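Local coordinates for protein exosome complex component Rrp42 (PDB 3M7N) that serves as a non-catalytic component of the RNA-degrading exosome and probably helps to structure the active site of its partner Rrp41, at residues V62-G67 against K131-F136; V51-T56 against L149-L154. One frame throughout, in Å; residues are numbered along the deposited sequence.

Interaction 1. Residues V62-G67 against K131-F136; sequences VKMQPG and KVWIVF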
ATOM      1  N   VAL H  62      28.884  -4.416 -12.166  1.00 29.78           N
ATOM      2  CA  VAL H  62      28.884  -3.144 -12.853  1.00 28.79           C
ATOM      3  C   VAL H  62      28.438  -3.336 -14.288  1.00 30.46           C
ATOM      4  O   VAL H  62      28.859  -4.274 -14.945  1.00 30.29           O
ATOM      5  CB  VAL H  62      30.293  -2.494 -12.853  1.00 30.96           C
ATOM      6  CG1 VAL H  62      30.259  -1.154 -13.591  1.00 26.74           C
ATOM      7  CG2 VAL H  62      30.797  -2.314 -11.431  1.00 26.89           C
ATOM      8  N   LYS H  63      27.588  -2.433 -14.763  1.00 33.24           N
ATOM      9  CA  LYS H  63      27.162  -2.431 -16.153  1.00 34.78           C
ATOM     10  C   LYS H  63      27.371  -1.052 -16.771  1.00 35.42           C
ATOM     11  O   LYS H  63      27.085  -0.028 -16.149  1.00 36.69           O
ATOM     12  CB  LYS H  63      25.686  -2.835 -16.276  1.00 34.47           C
ATOM     13  CG  LYS H  63      25.372  -4.244 -15.809  1.00 31.32           C
ATOM     14  CD  LYS H  63      26.088  -5.286 -16.667  1.00 35.25           C
ATOM     15  CE  LYS H  63      25.506  -5.359 -18.077  1.00 35.76           C
ATOM     16  NZ  LYS H  63      25.981  -6.575 -18.801  1.00 35.57           N
ATOM     17  N   MET H  64      27.863  -1.025 -18.002  1.00 34.75           N
ATOM     18  CA  MET H  64      28.073   0.237 -18.687  1.00 40.13           C
ATOM     19  C   MET H  64      27.361   0.225 -20.022  1.00 40.75           C
ATOM     20  O   MET H  64      27.413  -0.761 -20.757  1.00 43.59           O
ATOM     21  CB  MET H  64      29.563   0.487 -18.910  1.00 41.43           C
ATOM     22  CG  MET H  64      30.372   0.611 -17.632  1.00 39.12           C
ATOM     23  SD  MET H  64      32.101   0.958 -17.984  1.00 42.63           S
ATOM     24  CE  MET H  64      31.974   2.668 -18.518  1.00 41.75           C
ATOM     25  N   GLN H  65      26.687   1.322 -20.328  1.00 41.81           N
ATOM     26  CA  GLN H  65      26.059   1.488 -21.627  1.00 45.00           C
ATOM     27  C   GLN H  65      26.099   2.962 -22.008  1.00 44.11           C
ATOM     28  O   GLN H  65      26.079   3.832 -21.139  1.00 43.75           O
ATOM     29  CB  GLN H  65      24.627   0.940 -21.613  1.00 38.65           C
ATOM     30  CG  GLN H  65      23.703   1.628 -20.628  1.00 42.63           C
ATOM     31  CD  GLN H  65      22.308   1.016 -20.587  1.00 42.88           C
ATOM     32  OE1 GLN H  65      22.144  -0.202 -20.446  1.00 40.69           O
ATOM     33  NE2 GLN H  65      21.293   1.866 -20.706  1.00 39.16           N
ATOM     34  N   PRO H  66      26.211   3.248 -23.311  1.00 50.63           N
ATOM     35  CA  PRO H  66      26.175   4.638 -23.781  1.00 47.16           C
ATOM     36  C   PRO H  66      24.840   5.245 -23.413  1.00 49.78           C
ATOM     37  O   PRO H  66      23.886   4.498 -23.247  1.00 52.49           O
ATOM     38  CB  PRO H  66      26.289   4.491 -25.293  1.00 50.14           C
ATOM     39  CG  PRO H  66      27.047   3.215 -25.484  1.00 48.12           C
ATOM     40  CD  PRO H  66      26.592   2.309 -24.381  1.00 48.27           C
ATOM     41  N   GLY H  67      24.766   6.561 -23.268  1.00 53.72           N
ATOM     42  CA  GLY H  67      23.509   7.185 -22.907  1.00 52.77           C
ATOM     43  C   GLY H  67      23.512   8.703 -22.861  1.00 59.23           C
ATOM     44  O   GLY H  67      24.490   9.369 -23.213  1.00 58.69           O
ATOM     45  N   LYS H 131      26.639  11.699 -26.426  1.00 70.00           N
ATOM     46  CA  LYS H 131      26.850  10.341 -25.935  1.00 67.10           C
ATOM     47  C   LYS H 131      27.908  10.276 -24.844  1.00 65.14           C
ATOM     48  O   LYS H 131      29.035  10.746 -25.023  1.00 62.24           O
ATOM     49  CB  LYS H 131      27.240   9.399 -27.081  1.00 66.84           C
ATOM     50  CG  LYS H 131      26.274   8.243 -27.295  1.00 68.38           C
ATOM     51  CD  LYS H 131      26.784   7.271 -28.364  1.00 74.15           C
ATOM     52  CE  LYS H 131      25.813   6.103 -28.571  1.00 72.29           C
ATOM     53  NZ  LYS H 131      26.419   4.978 -29.353  1.00 68.71           N
ATOM     54  N   VAL H 132      27.541   9.666 -23.720  1.00 61.76           N
ATOM     55  CA  VAL H 132      28.452   9.504 -22.594  1.00 57.25           C
ATOM     56  C   VAL H 132      28.211   8.166 -21.890  1.00 55.05           C
ATOM     57  O   VAL H 132      27.082   7.674 -21.843  1.00 54.51           O
ATOM     58  CB  VAL H 132      28.303  10.677 -21.606  1.00 56.99           C
ATOM     59  CG1 VAL H 132      27.454  10.287 -20.397  1.00 48.85           C
ATOM     60  CG2 VAL H 132      29.666  11.179 -21.190  1.00 60.72           C
ATOM     61  N   TRP H 133      29.267   7.560 -21.360  1.00 54.00           N
ATOM     62  CA  TRP H 133      29.113   6.281 -20.685  1.00 45.62           C
ATOM     63  C   TRP H 133      28.345   6.423 -19.383  1.00 49.60           C
ATOM     64  O   TRP H 133      28.510   7.395 -18.647  1.00 50.12           O
ATOM     65  CB  TRP H 133      30.459   5.648 -20.399  1.00 45.95           C
ATOM     66  CG  TRP H 133      31.072   5.006 -21.580  1.00 50.13           C
ATOM     67  CD1 TRP H 133      32.148   5.451 -22.282  1.00 50.48           C
ATOM     68  CD2 TRP H 133      30.663   3.783 -22.201  1.00 51.20           C
ATOM     69  NE1 TRP H 133      32.436   4.585 -23.306  1.00 50.89           N
ATOM     70  CE2 TRP H 133      31.537   3.549 -23.280  1.00 47.97           C
ATOM     71  CE3 TRP H 133      29.642   2.859 -21.950  1.00 47.58           C
ATOM     72  CZ2 TRP H 133      31.424   2.437 -24.110  1.00 48.56           C
ATOM     73  CZ3 TRP H 133      29.533   1.749 -22.776  1.00 46.67           C
ATOM     74  CH2 TRP H 133      30.419   1.550 -23.840  1.00 47.44           C
ATOM     75  N   ILE H 134      27.494   5.445 -19.110  1.00 45.64           N
ATOM     76  CA  ILE H 134      26.779   5.391 -17.851  1.00 46.40           C
ATOM     77  C   ILE H 134      27.197   4.144 -17.096  1.00 40.30           C
ATOM     78  O   ILE H 134      27.128   3.048 -17.630  1.00 42.53           O
ATOM     79  CB  ILE H 134      25.280   5.350 -18.092  1.00 47.34           C
ATOM     80  CG1 ILE H 134      24.857   6.618 -18.834  1.00 47.20           C
ATOM     81  CG2 ILE H 134      24.549   5.187 -16.767  1.00 41.61           C
ATOM     82  CD1 ILE H 134      23.448   6.585 -19.316  1.00 59.89           C
ATOM     83  N   VAL H 135      27.659   4.315 -15.865  1.00 43.69           N
ATOM     84  CA  VAL H 135      28.120   3.185 -15.059  1.00 38.65           C
ATOM     85  C   VAL H 135      27.088   2.818 -13.991  1.00 37.29           C
ATOM     86  O   VAL H 135      26.838   3.600 -13.075  1.00 39.91           O
ATOM     87  CB  VAL H 135      29.461   3.515 -14.397  1.00 35.66           C
ATOM     88  CG1 VAL H 135      30.013   2.310 -13.690  1.00 29.92           C
ATOM     89  CG2 VAL H 135      30.442   4.028 -15.449  1.00 35.19           C
ATOM     90  N   PHE H 136      26.474   1.643 -14.128  1.00 31.18           N
ATOM     91  CA  PHE H 136      25.528   1.143 -13.137  1.00 30.14           C
ATOM     92  C   PHE H 136      26.243   0.294 -12.126  1.00 30.81           C
ATOM     93  O   PHE H 136      26.829  -0.736 -12.473  1.00 27.86           O
ATOM     94  CB  PHE H 136      24.412   0.312 -13.786  1.00 31.97           C
ATOM     95  CG  PHE H 136      23.420   1.135 -14.574  1.00 34.29           C
ATOM     96  CD1 PHE H 136      23.480   1.187 -15.957  1.00 36.39           C
ATOM     97  CD2 PHE H 136      22.438   1.860 -13.931  1.00 34.63           C
ATOM     98  CE1 PHE H 136      22.577   1.946 -16.676  1.00 38.57           C
ATOM     99  CE2 PHE H 136      21.524   2.615 -14.654  1.00 37.57           C
ATOM    100  CZ  PHE H 136      21.601   2.661 -16.017  1.00 35.02           C
TER
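W133 and M64 project from the same face of the sheet with CG anti to their own carbonyl carbon (chi1 -78° and -62°), beside the backbone N, and there indole and thioether cross at about a right angle. M64 bends at chi3, turning CE back to W133 CB (3.8 Å) and V135 CG2 (3.7 Å). P66 lies alongside the indole, its CG over one ring face and its CD 3.4 Å from W133 CZ3. An alanine in place of W133 would probably leave P66 without the ring it packs on and open a gap beside V165, with M64 CE keeping little more than CB as its neighbour there. On the reverse face, Q65 meets the F136 edge (Q65 CD to F136 CE1, 4.0 Å), amide and ring planes 82° apart, while I134 CD1 reaches G67 CA at 3.6 Å. Backbone bonds pair K63 with F136, Q65 with I134 and, the one from G67 N being weak, G67 with V132; F136 N to K63 O (2.7 Å) is nearly straight. K63 NZ forms a salt bridge with E46 and hydrogen bonds with E87 O and V86 O of the neighbouring exonuclease 1 chain. This antiparallel register joins interior strands 56-67 and 131-141 of the RNase PH-family N-terminal domain.

Interaction 2. Residues V51-T56 against L149-L154; sequences VKLGDT and LDASAL
A151 meets L53 and T56 with its methyl group and V51 chiefly at its carbonyl oxygen, and the three come to it from one strand end and the turn that follows. L53 has CG anti to the backbone N (chi1 175°), an orientation that carries CD2 across to the helix, 3.8 Å from A151 N and 4.0 Å from A151 CB. T56 CG2, likewise anti to its own backbone N, approaches the same methyl at 4.0 Å. V51 spans A151 and, about one turn further along the helix, L154: its CG1 stays on A151, 3.8 Å from A151 O, while V51 CG2 bridges the A151 carbonyl and L154, standing 4.1 Å from L154 CB. The axes of strand 51-53 and helix 149-154 run 8.2 Å apart at closest approach, at 150° between their N-to-C directions, so this is a roughly antiparallel helix-on-sheet layer, as in the alpha/beta fold of the RNase PH family. Beyond L53 the chain reverses through a type II' beta turn with G54, at positive phi, in its second position; the weak bond from T56 N to L53 O closes the turn, and the return bond from L53 N to T56 O is 2.8 Å. This reversal brings T56 back to the helix beside L53. Polar ends are satisfied beyond the apolar patch: T56 OG1 binds G146 O just ahead of the helix, and D150 OD2 is hydrogen-bonded to the hydroxyls of S186 and T188 on strand 185-192. On the outer side of the turn, D55 forms a salt bridge with K37 of the neighbouring exonuclease 1 chain.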
ATOM      1  N   VAL H  51      32.482  -9.946  -2.131  1.00 25.37           N
ATOM      2  CA  VAL H  51      33.209  -9.740  -0.904  1.00 24.00           C
ATOM      3  C   VAL H  51      32.642 -10.535   0.253  1.00 24.52           C
ATOM      4  O   VAL H  51      31.436 -10.556   0.469  1.00 29.59           O
ATOM      5  CB  VAL H  51      33.209  -8.257  -0.521  1.00 25.64           C
ATOM      6  CG1 VAL H  51      33.612  -8.078   0.970  1.00 20.16           C
ATOM      7  CG2 VAL H  51      34.098  -7.495  -1.465  1.00 19.00           C
ATOM      8  N   LYS H  52      33.532 -11.172   1.004  1.00 26.78           N
ATOM      9  CA  LYS H  52      33.181 -11.786   2.278  1.00 31.16           C
ATOM     10  C   LYS H  52      33.853 -11.032   3.422  1.00 31.02           C
ATOM     11  O   LYS H  52      35.067 -10.779   3.403  1.00 28.29           O
ATOM     12  CB  LYS H  52      33.591 -13.261   2.316  1.00 33.36           C
ATOM     13  CG  LYS H  52      32.998 -14.086   1.185  1.00 36.95           C
ATOM     14  CD  LYS H  52      33.511 -15.513   1.213  1.00 36.49           C
ATOM     15  CE  LYS H  52      32.727 -16.363   0.233  1.00 35.67           C
ATOM     16  NZ  LYS H  52      33.329 -17.714   0.058  1.00 44.00           N
ATOM     17  N   LEU H  53      33.036 -10.685   4.406  1.00 27.45           N
ATOM     18  CA  LEU H  53      33.447  -9.916   5.560  1.00 27.34           C
ATOM     19  C   LEU H  53      32.945 -10.700   6.743  1.00 22.95           C
ATOM     20  O   LEU H  53      31.795 -10.564   7.122  1.00 27.59           O
ATOM     21  CB  LEU H  53      32.785  -8.531   5.524  1.00 23.91           C
ATOM     22  CG  LEU H  53      33.013  -7.618   6.723  1.00 25.33           C
ATOM     23  CD1 LEU H  53      34.467  -7.718   7.105  1.00 27.40           C
ATOM     24  CD2 LEU H  53      32.618  -6.159   6.450  1.00 21.64           C
ATOM     25  N   GLY H  54      33.803 -11.522   7.333  1.00 24.84           N
ATOM     26  CA  GLY H  54      33.332 -12.547   8.251  1.00 30.04           C
ATOM     27  C   GLY H  54      32.345 -13.437   7.502  1.00 30.35           C
ATOM     28  O   GLY H  54      32.654 -13.914   6.407  1.00 28.87           O
ATOM     29  N   ASP H  55      31.155 -13.638   8.061  1.00 26.60           N
ATOM     30  CA  ASP H  55      30.108 -14.405   7.372  1.00 27.30           C
ATOM     31  C   ASP H  55      29.202 -13.552   6.483  1.00 30.74           C
ATOM     32  O   ASP H  55      28.378 -14.084   5.731  1.00 30.15           O
ATOM     33  CB  ASP H  55      29.266 -15.216   8.356  1.00 30.13           C
ATOM     34  CG  ASP H  55      30.065 -16.321   9.033  1.00 28.65           C
ATOM     35  OD1 ASP H  55      29.847 -16.570  10.229  1.00 39.81           O
ATOM     36  OD2 ASP H  55      30.921 -16.939   8.376  1.00 32.59           O
ATOM     37  N   THR H  56      29.372 -12.236   6.546  1.00 26.92           N
ATOM     38  CA  THR H  56      28.693 -11.344   5.623  1.00 25.07           C
ATOM     39  C   THR H  56      29.190 -11.509   4.177  1.00 25.58           C
ATOM     40  O   THR H  56      30.394 -11.573   3.930  1.00 25.29           O
ATOM     41  CB  THR H  56      28.797  -9.874   6.095  1.00 23.82           C
ATOM     42  OG1 THR H  56      27.987  -9.717   7.254  1.00 27.52           O
ATOM     43  CG2 THR H  56      28.320  -8.900   5.024  1.00 17.82           C
ATOM     44  N   LEU H 149      27.292  -2.584   4.824  1.00 22.09           N
ATOM     45  CA  LEU H 149      27.789  -1.309   4.346  1.00 25.36           C
ATOM     46  C   LEU H 149      29.289  -1.358   3.933  1.00 24.93           C
ATOM     47  O   LEU H 149      29.626  -1.119   2.771  1.00 22.69           O
ATOM     48  CB  LEU H 149      27.531  -0.247   5.409  1.00 26.94           C
ATOM     49  CG  LEU H 149      28.012   1.160   5.108  1.00 29.94           C
ATOM     50  CD1 LEU H 149      27.540   1.595   3.736  1.00 25.42           C
ATOM     51  CD2 LEU H 149      27.509   2.093   6.204  1.00 29.61           C
ATOM     52  N   ASP H 150      30.188  -1.685   4.862  1.00 20.73           N
ATOM     53  CA  ASP H 150      31.612  -1.720   4.489  1.00 24.43           C
ATOM     54  C   ASP H 150      31.892  -2.815   3.455  1.00 20.95           C
ATOM     55  O   ASP H 150      32.611  -2.586   2.489  1.00 24.83           O
ATOM     56  CB  ASP H 150      32.524  -1.879   5.714  1.00 23.07           C
ATOM     57  CG  ASP H 150      32.438  -0.691   6.670  1.00 26.41           C
ATOM     58  OD1 ASP H 150      32.820  -0.851   7.852  1.00 27.11           O
ATOM     59  OD2 ASP H 150      31.987   0.393   6.246  1.00 21.10           O
ATOM     60  N   ALA H 151      31.313  -3.995   3.654  1.00 21.96           N
ATOM     61  CA  ALA H 151      31.397  -5.061   2.643  1.00 26.49           C
ATOM     62  C   ALA H 151      31.035  -4.548   1.244  1.00 22.61           C
ATOM     63  O   ALA H 151      31.750  -4.813   0.266  1.00 24.52           O
ATOM     64  CB  ALA H 151      30.510  -6.252   3.025  1.00 22.23           C
ATOM     65  N   SER H 152      29.957  -3.777   1.153  1.00 20.06           N
ATOM     66  CA  SER H 152      29.497  -3.279  -0.154  1.00 23.74           C
ATOM     67  C   SER H 152      30.449  -2.267  -0.758  1.00 22.20           C
ATOM     68  O   SER H 152      30.742  -2.296  -1.962  1.00 20.66           O
ATOM     69  CB  SER H 152      28.086  -2.673  -0.067  1.00 21.92           C
ATOM     70  OG  SER H 152      27.150  -3.623   0.429  1.00 21.95           O
ATOM     71  N   ALA H 153      30.923  -1.358   0.089  1.00 25.09           N
ATOM     72  CA  ALA H 153      31.878  -0.343  -0.341  1.00 19.91           C
ATOM     73  C   ALA H 153      33.107  -1.016  -0.934  1.00 22.39           C
ATOM     74  O   ALA H 153      33.608  -0.597  -1.971  1.00 23.22           O
ATOM     75  CB  ALA H 153      32.266   0.520   0.831  1.00 25.01           C
ATOM     76  N   LEU H 154      33.591  -2.058  -0.251  1.00 22.56           N
ATOM     77  CA  LEU H 154      34.741  -2.838  -0.707  1.00 23.70           C
ATOM     78  C   LEU H 154      34.435  -3.523  -2.040  1.00 25.69           C
ATOM     79  O   LEU H 154      35.248  -3.490  -2.976  1.00 24.62           O
ATOM     80  CB  LEU H 154      35.083  -3.919   0.320  1.00 24.42           C
ATOM     81  CG  LEU H 154      36.306  -3.871   1.233  1.00 26.14           C
ATOM     82  CD1 LEU H 154      36.940  -2.499   1.286  1.00 26.16           C
ATOM     83  CD2 LEU H 154      35.910  -4.353   2.612  1.00 24.59           C
TER

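How the interactions relate
From the N terminus, strand 47-53 comes first and turns directly into strand 56-67, so 51-56 of interaction 2 and 62-67 of interaction 1 follow one another closely. The chain then runs through strand 78-84 and helix 100-115 before strand 131-141 returns to pair with 62-67, closing the inner loop at 131-136. Helix 148-161 follows and closes the outer loop through 149-154; interaction 1 is thus nested inside interaction 2. Their centres lie 25 Å apart and their nearest atoms about 9 Å, without touching. Interaction 1 joins neighbouring strands within the five-stranded mixed sheet, whereas interaction 2 lays a helix on that sheet. V62 and V135 also touch L160 of this helix.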